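Local coordinates for glycerol-3-phosphate dehydrogenase [NAD(+)] 1 (Saccharomyces cerevisiae, PDB 4FGW), which catalyses the NAD-dependent interconversion of dihydroxyacetone phosphate and sn-glycerol 3-phosphate, supporting glycerol accumulation during hyperosmotic stress, at residues G274-F279 with E290-E295; W45-A50 with H90-Y95. One frame throughout, in Å; residues are numbered along the deposited sequence.

Contact 1. Residues G274-F279 with E290-E295; sequences GEIIRF and ETYYQE
Tyr292 lays its ring against the CA of Ile277 and two isoleucine side chains of the neighbouring helix. One interaction is a CH-pi contact. Ile277 CA sits 4.2 Å from the centroid of the Tyr292 ring and only 5° off the ring normal, so this CA sits almost squarely over the middle of one ring face. CG of Tyr292 stands anti to its carbonyl carbon (chi1 -56°), and this carries the ring across to helix 261-283.

The remaining contacts are apolar. CG1 of Ile277 meets the root of the tyrosine, 3.5 Å from Tyr292 CB, and the two side chains run past each other in opposite directions. The methyl CG2 of Ile276 approaches the ring obliquely, 3.6 Å from Tyr292 CD1. CG2 of Ile276 is anti to its own backbone N, while the end of the CG1 branch leads away from residues 290-295. The other partners of Ile276 include Cys241 and Leu244 of helix 235-257.

The polar end of Tyr292 is held elsewhere: OH hydrogen-bonds Ser287 OG. With an alanine here, Ile277 CA is likely to lose its aromatic cover and Ser287 this hydroxyl partner.

The dimer interface lies alongside. Ile277 also packs on Tyr293 of the second subunit, and the two Tyr293 rings stack on each other. The whole is a buried helix-helix contact in the all-helical C-terminal part of the glycerol-3-phosphate dehydrogenase fold. It joins helix 261-283 to the short helix 289-294 that follows it, next to the subunit interface.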
ATOM      1  N   GLY A 274      -3.508   5.288   7.526  1.00 51.67           N
ATOM      2  CA  GLY A 274      -4.578   6.097   8.109  1.00 53.83           C
ATOM      3  C   GLY A 274      -4.066   7.023   9.194  1.00 60.01           C
ATOM      4  O   GLY A 274      -4.471   8.185   9.259  1.00 61.94           O
ATOM      5  N   GLU A 275      -3.124   6.529  10.023  1.00 56.20           N
ATOM      6  CA  GLU A 275      -2.520   7.305  11.106  1.00 57.77           C
ATOM      7  C   GLU A 275      -1.554   8.378  10.613  1.00 61.30           C
ATOM      8  O   GLU A 275      -1.485   9.438  11.212  1.00 62.10           O
ATOM      9  CB  GLU A 275      -1.921   6.401  12.184  1.00 59.75           C
ATOM     10  CG  GLU A 275      -3.007   5.820  13.071  1.00 68.40           C
ATOM     11  CD  GLU A 275      -2.571   5.044  14.290  1.00 80.10           C
ATOM     12  OE1 GLU A 275      -3.379   4.220  14.776  1.00 72.80           O
ATOM     13  OE2 GLU A 275      -1.437   5.266  14.774  1.00 72.22           O
ATOM     14  N   ILE A 276      -0.864   8.125   9.486  1.00 57.84           N
ATOM     15  CA  ILE A 276       0.035   9.079   8.823  1.00 56.84           C
ATOM     16  C   ILE A 276      -0.814  10.232   8.251  1.00 62.63           C
ATOM     17  O   ILE A 276      -0.462  11.393   8.438  1.00 64.13           O
ATOM     18  CB  ILE A 276       0.925   8.378   7.750  1.00 56.31           C
ATOM     19  CG1 ILE A 276       1.887   7.350   8.421  1.00 55.38           C
ATOM     20  CG2 ILE A 276       1.715   9.413   6.922  1.00 56.85           C
ATOM     21  CD1 ILE A 276       2.692   6.409   7.462  1.00 49.26           C
ATOM     22  N   ILE A 277      -1.952   9.909   7.597  1.00 58.28           N
ATOM     23  CA  ILE A 277      -2.883  10.908   7.047  1.00 58.78           C
ATOM     24  C   ILE A 277      -3.420  11.794   8.173  1.00 64.90           C
ATOM     25  O   ILE A 277      -3.371  13.024   8.069  1.00 66.57           O
ATOM     26  CB  ILE A 277      -4.035  10.231   6.235  1.00 60.89           C
ATOM     27  CG1 ILE A 277      -3.485   9.521   4.981  1.00 57.66           C
ATOM     28  CG2 ILE A 277      -5.147  11.235   5.879  1.00 62.42           C
ATOM     29  CD1 ILE A 277      -4.337   8.393   4.423  1.00 65.05           C
ATOM     30  N   ARG A 278      -3.912  11.155   9.250  1.00 61.51           N
ATOM     31  CA  ARG A 278      -4.491  11.794  10.426  1.00 64.82           C
ATOM     32  C   ARG A 278      -3.482  12.730  11.089  1.00 70.94           C
ATOM     33  O   ARG A 278      -3.855  13.843  11.446  1.00 74.20           O
ATOM     34  CB  ARG A 278      -4.998  10.724  11.406  1.00 64.89           C
ATOM     35  CG  ARG A 278      -5.821  11.257  12.580  1.00 76.26           C
ATOM     36  CD  ARG A 278      -6.302  10.136  13.488  1.00 81.61           C
ATOM     37  NE  ARG A 278      -7.119   9.159  12.761  1.00 84.52           N
ATOM     38  CZ  ARG A 278      -7.030   7.841  12.912  1.00 94.84           C
ATOM     39  NH1 ARG A 278      -6.173   7.321  13.783  1.00 82.07           N
ATOM     40  NH2 ARG A 278      -7.803   7.032  12.202  1.00 78.84           N
ATOM     41  N   PHE A 279      -2.210  12.291  11.219  1.00 65.45           N
ATOM     42  CA  PHE A 279      -1.128  13.077  11.809  1.00 66.54           C
ATOM     43  C   PHE A 279      -0.831  14.314  10.967  1.00 72.25           C
ATOM     44  O   PHE A 279      -0.696  15.411  11.515  1.00 75.05           O
ATOM     45  CB  PHE A 279       0.145  12.225  12.005  1.00 65.89           C
ATOM     46  CG  PHE A 279       1.207  12.877  12.861  1.00 69.05           C
ATOM     47  CD1 PHE A 279       1.308  12.582  14.214  1.00 74.67           C
ATOM     48  CD2 PHE A 279       2.097  13.799  12.317  1.00 70.24           C
ATOM     49  CE1 PHE A 279       2.278  13.200  15.009  1.00 77.48           C
ATOM     50  CE2 PHE A 279       3.063  14.418  13.113  1.00 74.86           C
ATOM     51  CZ  PHE A 279       3.152  14.109  14.451  1.00 75.59           C
ATOM     52  N   GLU A 290      -4.611  13.310  -0.535  1.00 54.86           N
ATOM     53  CA  GLU A 290      -4.181  12.829  -1.844  1.00 52.57           C
ATOM     54  C   GLU A 290      -2.715  12.460  -1.887  1.00 55.03           C
ATOM     55  O   GLU A 290      -2.374  11.402  -2.397  1.00 53.83           O
ATOM     56  CB  GLU A 290      -4.508  13.872  -2.932  1.00 55.57           C
ATOM     57  CG  GLU A 290      -5.981  13.928  -3.319  1.00 62.78           C
ATOM     58  CD  GLU A 290      -6.907  14.735  -2.422  1.00 83.07           C
ATOM     59  OE1 GLU A 290      -8.107  14.829  -2.765  1.00 76.09           O
ATOM     60  OE2 GLU A 290      -6.444  15.278  -1.390  1.00 75.35           O
ATOM     61  N   THR A 291      -1.858  13.309  -1.308  1.00 51.71           N
ATOM     62  CA  THR A 291      -0.406  13.145  -1.227  1.00 49.13           C
ATOM     63  C   THR A 291      -0.017  11.783  -0.649  1.00 49.89           C
ATOM     64  O   THR A 291       0.859  11.110  -1.192  1.00 47.48           O
ATOM     65  CB  THR A 291       0.175  14.314  -0.391  1.00 51.90           C
ATOM     66  OG1 THR A 291      -0.266  15.548  -0.957  1.00 52.21           O
ATOM     67  CG2 THR A 291       1.686  14.292  -0.303  1.00 44.46           C
ATOM     68  N   TYR A 292      -0.683  11.387   0.442  1.00 47.39           N
ATOM     69  CA  TYR A 292      -0.416  10.152   1.172  1.00 46.04           C
ATOM     70  C   TYR A 292      -0.710   8.863   0.397  1.00 47.82           C
ATOM     71  O   TYR A 292       0.064   7.915   0.505  1.00 46.77           O
ATOM     72  CB  TYR A 292      -1.129  10.175   2.528  1.00 49.10           C
ATOM     73  CG  TYR A 292      -0.759  11.379   3.364  1.00 53.74           C
ATOM     74  CD1 TYR A 292       0.363  11.364   4.181  1.00 55.89           C
ATOM     75  CD2 TYR A 292      -1.526  12.540   3.330  1.00 57.07           C
ATOM     76  CE1 TYR A 292       0.730  12.480   4.928  1.00 58.95           C
ATOM     77  CE2 TYR A 292      -1.175  13.661   4.081  1.00 59.93           C
ATOM     78  CZ  TYR A 292      -0.045  13.624   4.880  1.00 66.25           C
ATOM     79  OH  TYR A 292       0.317  14.717   5.625  1.00 68.71           O
ATOM     80  N   TYR A 293      -1.797   8.829  -0.389  1.00 44.11           N
ATOM     81  CA  TYR A 293      -2.149   7.634  -1.160  1.00 43.22           C
ATOM     82  C   TYR A 293      -1.828   7.694  -2.656  1.00 46.75           C
ATOM     83  O   TYR A 293      -1.798   6.649  -3.292  1.00 46.60           O
ATOM     84  CB  TYR A 293      -3.602   7.198  -0.894  1.00 45.23           C
ATOM     85  CG  TYR A 293      -4.658   8.149  -1.418  1.00 47.28           C
ATOM     86  CD1 TYR A 293      -5.148   9.180  -0.626  1.00 50.56           C
ATOM     87  CD2 TYR A 293      -5.211   7.982  -2.687  1.00 47.67           C
ATOM     88  CE1 TYR A 293      -6.139  10.041  -1.093  1.00 52.92           C
ATOM     89  CE2 TYR A 293      -6.191   8.848  -3.171  1.00 49.89           C
ATOM     90  CZ  TYR A 293      -6.659   9.870  -2.366  1.00 57.54           C
ATOM     91  OH  TYR A 293      -7.631  10.720  -2.831  1.00 60.38           O
ATOM     92  N   GLN A 294      -1.585   8.897  -3.219  1.00 43.47           N
ATOM     93  CA  GLN A 294      -1.275   9.067  -4.649  1.00 42.04           C
ATOM     94  C   GLN A 294       0.211   9.130  -4.957  1.00 45.23           C
ATOM     95  O   GLN A 294       0.594   8.863  -6.095  1.00 44.43           O
ATOM     96  CB  GLN A 294      -1.911  10.349  -5.209  1.00 44.75           C
ATOM     97  CG  GLN A 294      -3.433  10.372  -5.224  1.00 50.12           C
ATOM     98  CD  GLN A 294      -4.017  11.594  -5.898  1.00 65.99           C
ATOM     99  OE1 GLN A 294      -5.183  11.599  -6.288  1.00 63.91           O
ATOM    100  NE2 GLN A 294      -3.245  12.666  -6.044  1.00 57.65           N
ATOM    101  N   GLU A 295       1.047   9.545  -3.977  1.00 42.12           N
ATOM    102  CA  GLU A 295       2.472   9.779  -4.217  1.00 40.89           C
ATOM    103  C   GLU A 295       3.444   8.732  -3.690  1.00 44.36           C
ATOM    104  O   GLU A 295       3.140   8.013  -2.727  1.00 43.89           O
ATOM    105  CB  GLU A 295       2.881  11.209  -3.772  1.00 43.31           C
ATOM    106  CG  GLU A 295       1.993  12.333  -4.309  1.00 48.72           C
ATOM    107  CD  GLU A 295       1.880  12.487  -5.814  1.00 51.78           C
ATOM    108  OE1 GLU A 295       2.828  12.096  -6.529  1.00 46.27           O
ATOM    109  OE2 GLU A 295       0.853  13.027  -6.281  1.00 48.82           O
TER

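Contact 2. Residues W45-A50 with H90-Y95; sequences WGTTIA and HQNVKY
Thr47 meets Asn92 through its hydroxyl and its methyl. CB of Thr47 lies 3.9 Å from Asn92 ND2, and the side chain forks there. OG1 lies anti to the carbonyl carbon (chi1 -47°), beside the backbone N. It takes a weak hydrogen bond from Asn92 ND2 at 2.8 Å, bent to 125° at the hydrogen. OG1 also hydrogen-bonds Gly43 O, its stronger partner, just before the helix. The other branch, CG2, touches Asn92 CB at 3.8 Å. The side chains cross with a polar and an apolar touch side by side.

The amide of Asn92 is held from both ends. Its ND2 makes a second weak bond, to Ser42 O. Its OD1 accepts from Tyr95 N at 3.2 Å, with the donor 56° out of the carbonyl plane. This bond makes an Asx motif that fastens the bend of 90-95.

Gly43 and Ser42 belong to the glycine-rich turn that probably binds NAD(+), as in Rossmann dehydrogenases. One buried amide thus links, by weak bonds, this turn and the start of helix 44-59 to the loop. Gly43 O can only accept, so the Thr47 hydroxyl gives its proton there and accepts from Asn92 ND2. The weak bonds suggest a light, neutral tether.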
ATOM      1  N   TRP A  45      23.349   9.481  -1.239  1.00 55.23           N
ATOM      2  CA  TRP A  45      22.218  10.155  -1.841  1.00 54.00           C
ATOM      3  C   TRP A  45      22.610  11.446  -2.541  1.00 59.14           C
ATOM      4  O   TRP A  45      22.082  11.737  -3.615  1.00 59.40           O
ATOM      5  CB  TRP A  45      21.114  10.348  -0.782  1.00 51.61           C
ATOM      6  CG  TRP A  45      19.716  10.618  -1.283  1.00 50.99           C
ATOM      7  CD1 TRP A  45      18.759  11.351  -0.643  1.00 53.50           C
ATOM      8  CD2 TRP A  45      19.091  10.095  -2.468  1.00 49.50           C
ATOM      9  NE1 TRP A  45      17.586  11.334  -1.363  1.00 51.70           N
ATOM     10  CE2 TRP A  45      17.761  10.571  -2.485  1.00 52.27           C
ATOM     11  CE3 TRP A  45      19.530   9.289  -3.532  1.00 51.02           C
ATOM     12  CZ2 TRP A  45      16.870  10.268  -3.518  1.00 50.55           C
ATOM     13  CZ3 TRP A  45      18.639   8.966  -4.543  1.00 51.33           C
ATOM     14  CH2 TRP A  45      17.323   9.442  -4.522  1.00 50.81           C
ATOM     15  N   GLY A  46      23.558  12.173  -1.953  1.00 56.83           N
ATOM     16  CA  GLY A  46      24.095  13.421  -2.480  1.00 58.17           C
ATOM     17  C   GLY A  46      24.728  13.289  -3.851  1.00 62.63           C
ATOM     18  O   GLY A  46      24.410  14.078  -4.746  1.00 62.57           O
ATOM     19  N   THR A  47      25.623  12.286  -4.024  1.00 59.94           N
ATOM     20  CA  THR A  47      26.320  12.013  -5.292  1.00 61.59           C
ATOM     21  C   THR A  47      25.330  11.519  -6.347  1.00 63.57           C
ATOM     22  O   THR A  47      25.415  11.924  -7.509  1.00 64.40           O
ATOM     23  CB  THR A  47      27.482  11.027  -5.085  1.00 68.10           C
ATOM     24  OG1 THR A  47      28.243  11.433  -3.956  1.00 66.28           O
ATOM     25  CG2 THR A  47      28.390  10.918  -6.297  1.00 69.01           C
ATOM     26  N   THR A  48      24.395  10.646  -5.930  1.00 57.93           N
ATOM     27  CA  THR A  48      23.358  10.072  -6.777  1.00 55.86           C
ATOM     28  C   THR A  48      22.440  11.170  -7.327  1.00 59.36           C
ATOM     29  O   THR A  48      22.254  11.242  -8.541  1.00 59.51           O
ATOM     30  CB  THR A  48      22.610   8.959  -6.022  1.00 60.67           C
ATOM     31  OG1 THR A  48      23.555   8.009  -5.522  1.00 59.44           O
ATOM     32  CG2 THR A  48      21.598   8.254  -6.892  1.00 57.21           C
ATOM     33  N   ILE A  49      21.910  12.042  -6.449  1.00 55.93           N
ATOM     34  CA  ILE A  49      21.041  13.132  -6.881  1.00 56.95           C
ATOM     35  C   ILE A  49      21.756  14.140  -7.786  1.00 63.62           C
ATOM     36  O   ILE A  49      21.144  14.662  -8.718  1.00 64.37           O
ATOM     37  CB  ILE A  49      20.183  13.739  -5.730  1.00 59.69           C
ATOM     38  CG1 ILE A  49      18.716  13.922  -6.161  1.00 59.22           C
ATOM     39  CG2 ILE A  49      20.763  15.030  -5.158  1.00 63.77           C
ATOM     40  CD1 ILE A  49      17.866  12.656  -6.133  1.00 57.95           C
ATOM     41  N   ALA A  50      23.069  14.343  -7.551  1.00 61.64           N
ATOM     42  CA  ALA A  50      23.938  15.222  -8.331  1.00 63.80           C
ATOM     43  C   ALA A  50      24.188  14.653  -9.734  1.00 67.15           C
ATOM     44  O   ALA A  50      24.344  15.423 -10.680  1.00 68.60           O
ATOM     45  CB  ALA A  50      25.248  15.423  -7.602  1.00 66.70           C
ATOM     46  N   HIS A  90      36.029  10.560 -12.567  1.00101.61           N
ATOM     47  CA  HIS A  90      34.579  10.676 -12.346  1.00 96.00           C
ATOM     48  C   HIS A  90      33.921   9.530 -11.557  1.00 95.70           C
ATOM     49  O   HIS A  90      32.998   8.865 -12.044  1.00 92.51           O
ATOM     50  CB  HIS A  90      33.822  11.031 -13.645  1.00 96.94           C
ATOM     51  CG  HIS A  90      34.364  12.235 -14.349  1.00104.44           C
ATOM     52  ND1 HIS A  90      33.915  13.508 -14.050  1.00105.42           N
ATOM     53  CD2 HIS A  90      35.310  12.321 -15.313  1.00110.57           C
ATOM     54  CE1 HIS A  90      34.595  14.323 -14.839  1.00108.71           C
ATOM     55  NE2 HIS A  90      35.439  13.652 -15.620  1.00112.59           N
ATOM     56  N   GLN A  91      34.392   9.324 -10.319  1.00 91.23           N
ATOM     57  CA  GLN A  91      33.889   8.297  -9.411  1.00 86.90           C
ATOM     58  C   GLN A  91      34.078   8.725  -7.960  1.00 89.37           C
ATOM     59  O   GLN A  91      35.189   9.100  -7.578  1.00 92.03           O
ATOM     60  CB  GLN A  91      34.614   6.960  -9.656  1.00 90.14           C
ATOM     61  CG  GLN A  91      33.805   5.931 -10.432  1.00 97.83           C
ATOM     62  CD  GLN A  91      34.300   4.519 -10.208  1.00113.70           C
ATOM     63  OE1 GLN A  91      34.310   3.995  -9.081  1.00105.73           O
ATOM     64  NE2 GLN A  91      34.685   3.855 -11.287  1.00107.38           N
ATOM     65  N   ASN A  92      33.002   8.662  -7.148  1.00 82.07           N
ATOM     66  CA  ASN A  92      33.081   8.959  -5.716  1.00 80.83           C
ATOM     67  C   ASN A  92      33.477   7.633  -5.067  1.00 84.82           C
ATOM     68  O   ASN A  92      32.633   6.909  -4.526  1.00 81.37           O
ATOM     69  CB  ASN A  92      31.751   9.495  -5.165  1.00 76.51           C
ATOM     70  CG  ASN A  92      31.831  10.064  -3.758  1.00 92.11           C
ATOM     71  OD1 ASN A  92      32.625   9.641  -2.905  1.00 85.85           O
ATOM     72  ND2 ASN A  92      30.981  11.031  -3.472  1.00 79.75           N
ATOM     73  N   VAL A  93      34.776   7.309  -5.183  1.00 85.31           N
ATOM     74  CA  VAL A  93      35.430   6.081  -4.732  1.00 86.60           C
ATOM     75  C   VAL A  93      35.067   5.600  -3.320  1.00 87.74           C
ATOM     76  O   VAL A  93      35.031   4.391  -3.094  1.00 87.72           O
ATOM     77  CB  VAL A  93      36.958   6.101  -5.055  1.00 95.97           C
ATOM     78  CG1 VAL A  93      37.830   6.278  -3.811  1.00 97.82           C
ATOM     79  CG2 VAL A  93      37.369   4.865  -5.844  1.00 97.95           C
ATOM     80  N   LYS A  94      34.764   6.535  -2.397  1.00 82.32           N
ATOM     81  CA  LYS A  94      34.421   6.219  -1.011  1.00 80.43           C
ATOM     82  C   LYS A  94      32.919   6.052  -0.766  1.00 80.82           C
ATOM     83  O   LYS A  94      32.519   5.066  -0.146  1.00 79.69           O
ATOM     84  CB  LYS A  94      35.022   7.265  -0.048  1.00 83.78           C
ATOM     85  CG  LYS A  94      34.979   6.846   1.418  1.00 90.58           C
ATOM     86  CD  LYS A  94      35.583   7.883   2.342  1.00 99.96           C
ATOM     87  CE  LYS A  94      35.354   7.521   3.786  1.00108.06           C
ATOM     88  NZ  LYS A  94      35.927   8.532   4.711  1.00118.91           N
ATOM     89  N   TYR A  95      32.096   7.019  -1.222  1.00 75.23           N
ATOM     90  CA  TYR A  95      30.656   7.037  -0.960  1.00 71.30           C
ATOM     91  C   TYR A  95      29.730   6.415  -2.004  1.00 72.86           C
ATOM     92  O   TYR A  95      28.611   6.037  -1.658  1.00 70.46           O
ATOM     93  CB  TYR A  95      30.193   8.433  -0.504  1.00 71.81           C
ATOM     94  CG  TYR A  95      30.961   8.939   0.701  1.00 75.75           C
ATOM     95  CD1 TYR A  95      32.054   9.790   0.549  1.00 81.14           C
ATOM     96  CD2 TYR A  95      30.623   8.533   1.988  1.00 75.70           C
ATOM     97  CE1 TYR A  95      32.787  10.231   1.651  1.00 84.37           C
ATOM     98  CE2 TYR A  95      31.348   8.968   3.098  1.00 79.36           C
ATOM     99  CZ  TYR A  95      32.428   9.820   2.926  1.00 89.50           C
ATOM    100  OH  TYR A  95      33.135  10.254   4.022  1.00 92.88           O
TER

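How the contacts relate
The two contacts lie on opposite sides of the chain's centre, with their own centres 32 Å apart. Their nearest atoms are about 14 Å apart, so they do not touch. Contact 2 belongs to the N-terminal Rossmann part, where Trp45 and Gly46 probably help bind NAD(+). Contact 1 belongs to the helical C-terminal part. There the side chain of Ile276 is about 5 Å from that of Lys245, the probable proton acceptor, and about 11 Å from that of Lys152, which probably binds the substrate. Contact 2 thus adjoins the probable cofactor site, while contact 1 lies close to the probable catalytic lysine and beside the second subunit.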